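Local coordinates for protein sialidase B (Streptococcus pneumoniae serotype 4, PDB 4XJW) that cleaves terminal sialic acid residues from oligosaccharides, glycoproteins and glycolipids, acting as an intramolecular trans-sialidase of glycosyl hydrolase family 33, at residues A[604-609]-A[648-653]. The protein carries 1 engineered substitution. Residues are numbered along the deposited sequence; the frame is centred on the assembly and turned at random.
Sequences YGIDLP and QYIDLE. Engineered in segment 604-609: G605 (natural residue Asp).
The phenol ring of Y604 meets both methyl groups of L652, and the approach to the ring is oblique. CE2 of Y604 lies 3.7 Å from CD1 of L652. The other branch, CD2 of L652, sits nearer the hydroxyl end, 3.8 Å from OH of Y604. That hydroxyl is hydrogen-bonded to the backbone N of K100. The bond anchors the far end of the ring while the leucine packs against CE2 and CZ. CB of Y604 points toward 648-653, and with CG anti to the backbone N (chi1 170°) the ring lies against L652. The aliphatic half of the contact is I606 with I650, which cross at an angle, their CD1 methyls 3.8 Å apart. CD1 of I606 also comes within 4.1 Å of CD1 of L652, and CD1 of I650 is 3.9 Å from that same atom, so the three methyls form a triangle. In I650, CG1 lies between the backbone N and the carbonyl carbon (chi1 59°), and CD1 extends from it toward I606. No hydrogen bond crosses between 604-609 and 648-653; the contact is apolar and buried. I606 has helix-like backbone angles just after the strand, and the carboxylate of D607 beyond it is held by K632 and the backbone N-H groups of G97 and K98. The contact runs from the end of strand 597-605 and the loop after it to strand 647-652. These are outermost strands of neighbouring sheets of the sialidase beta-propeller, so the contact joins two blades. F630 of strand 626-631 touches I606 and I650, while H99 of strand 98-99 and L657 of helix 654-657 both pack on Y604 and L652.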
# COMPACT_ATOMS: atom_id res chain seq x y z
N TYR A 604 -5.34 20.43 5.51
CA TYR A 604 -6.53 19.83 4.90
C TYR A 604 -6.70 18.39 5.35
O TYR A 604 -5.80 17.57 5.15
CB TYR A 604 -6.45 19.87 3.38
CG TYR A 604 -7.53 19.06 2.71
CD1 TYR A 604 -8.84 19.54 2.61
CD2 TYR A 604 -7.26 17.80 2.17
CE1 TYR A 604 -9.84 18.80 2.01
CE2 TYR A 604 -8.25 17.06 1.57
CZ TYR A 604 -9.53 17.55 1.49
OH TYR A 604 -10.51 16.80 0.88
N GLY A 605 -7.84 18.07 5.93
CA GLY A 605 -8.12 16.69 6.34
C GLY A 605 -8.58 15.85 5.14
O GLY A 605 -9.61 16.14 4.54
N ILE A 606 -7.82 14.82 4.81
CA ILE A 606 -8.15 13.93 3.70
C ILE A 606 -9.48 13.20 3.95
O ILE A 606 -10.30 13.01 3.05
CB ILE A 606 -7.02 12.91 3.48
CG1 ILE A 606 -5.74 13.61 3.00
CG2 ILE A 606 -7.44 11.83 2.48
CD1 ILE A 606 -5.72 13.82 1.51
N ASP A 607 -9.69 12.79 5.20
CA ASP A 607 -10.93 12.16 5.63
C ASP A 607 -10.93 12.28 7.16
O ASP A 607 -10.08 12.97 7.72
CB ASP A 607 -10.99 10.70 5.16
CG ASP A 607 -12.40 10.11 5.17
OD1 ASP A 607 -13.32 10.72 5.77
OD2 ASP A 607 -12.61 9.02 4.58
N LEU A 608 -11.87 11.59 7.82
CA LEU A 608 -12.07 11.74 9.27
C LEU A 608 -10.80 11.45 10.05
O LEU A 608 -10.00 10.62 9.64
CB LEU A 608 -13.17 10.78 9.74
CG LEU A 608 -14.49 10.80 8.97
CD1 LEU A 608 -15.57 9.97 9.66
CD2 LEU A 608 -14.96 12.23 8.74
N PRO A 609 -10.62 12.13 11.19
CA PRO A 609 -9.45 11.89 12.04
C PRO A 609 -9.29 10.42 12.44
O PRO A 609 -8.17 9.96 12.66
CB PRO A 609 -9.74 12.76 13.27
CG PRO A 609 -10.53 13.90 12.74
CD PRO A 609 -11.38 13.32 11.62
N GLN A 648 -5.53 3.98 -2.67
CA GLN A 648 -6.50 4.73 -3.46
C GLN A 648 -5.96 6.08 -3.89
O GLN A 648 -5.07 6.64 -3.25
CB GLN A 648 -7.77 4.92 -2.62
CG GLN A 648 -8.43 3.60 -2.24
CD GLN A 648 -9.67 3.75 -1.40
OE1 GLN A 648 -10.05 4.86 -1.01
NE2 GLN A 648 -10.31 2.62 -1.09
N TYR A 649 -6.50 6.58 -5.00
CA TYR A 649 -6.04 7.82 -5.63
C TYR A 649 -7.15 8.88 -5.60
O TYR A 649 -8.30 8.62 -5.99
CB TYR A 649 -5.64 7.54 -7.08
CG TYR A 649 -5.25 8.80 -7.86
CD1 TYR A 649 -3.99 9.35 -7.71
CD2 TYR A 649 -6.15 9.42 -8.73
CE1 TYR A 649 -3.62 10.50 -8.41
CE2 TYR A 649 -5.78 10.58 -9.44
CZ TYR A 649 -4.51 11.11 -9.26
OH TYR A 649 -4.12 12.25 -9.93
N ILE A 650 -6.79 10.09 -5.18
CA ILE A 650 -7.71 11.22 -5.24
C ILE A 650 -7.06 12.42 -5.95
O ILE A 650 -5.84 12.52 -6.02
CB ILE A 650 -8.21 11.65 -3.85
CG1 ILE A 650 -7.04 12.06 -2.95
CG2 ILE A 650 -9.04 10.54 -3.19
CD1 ILE A 650 -7.45 12.71 -1.64
N ASP A 651 -7.91 13.32 -6.44
CA ASP A 651 -7.48 14.55 -7.09
C ASP A 651 -7.96 15.74 -6.26
O ASP A 651 -9.15 15.82 -5.94
CB ASP A 651 -8.09 14.61 -8.51
CG ASP A 651 -7.72 15.88 -9.26
OD1 ASP A 651 -8.33 16.94 -9.00
OD2 ASP A 651 -6.82 15.80 -10.13
N LEU A 652 -7.05 16.63 -5.90
CA LEU A 652 -7.41 17.81 -5.13
C LEU A 652 -6.95 19.09 -5.83
O LEU A 652 -5.99 19.08 -6.60
CB LEU A 652 -6.79 17.74 -3.73
CG LEU A 652 -7.31 16.62 -2.83
CD1 LEU A 652 -6.42 16.47 -1.60
CD2 LEU A 652 -8.74 16.89 -2.44
N GLU A 653 -7.65 20.19 -5.56
CA GLU A 653 -7.25 21.50 -6.03
C GLU A 653 -6.75 22.35 -4.86
O GLU A 653 -7.14 22.11 -3.72
CB GLU A 653 -8.42 22.20 -6.73
CG GLU A 653 -8.90 21.47 -7.96
CD GLU A 653 -9.98 22.24 -8.70
OE1 GLU A 653 -9.63 23.17 -9.45
OE2 GLU A 653 -11.17 21.91 -8.51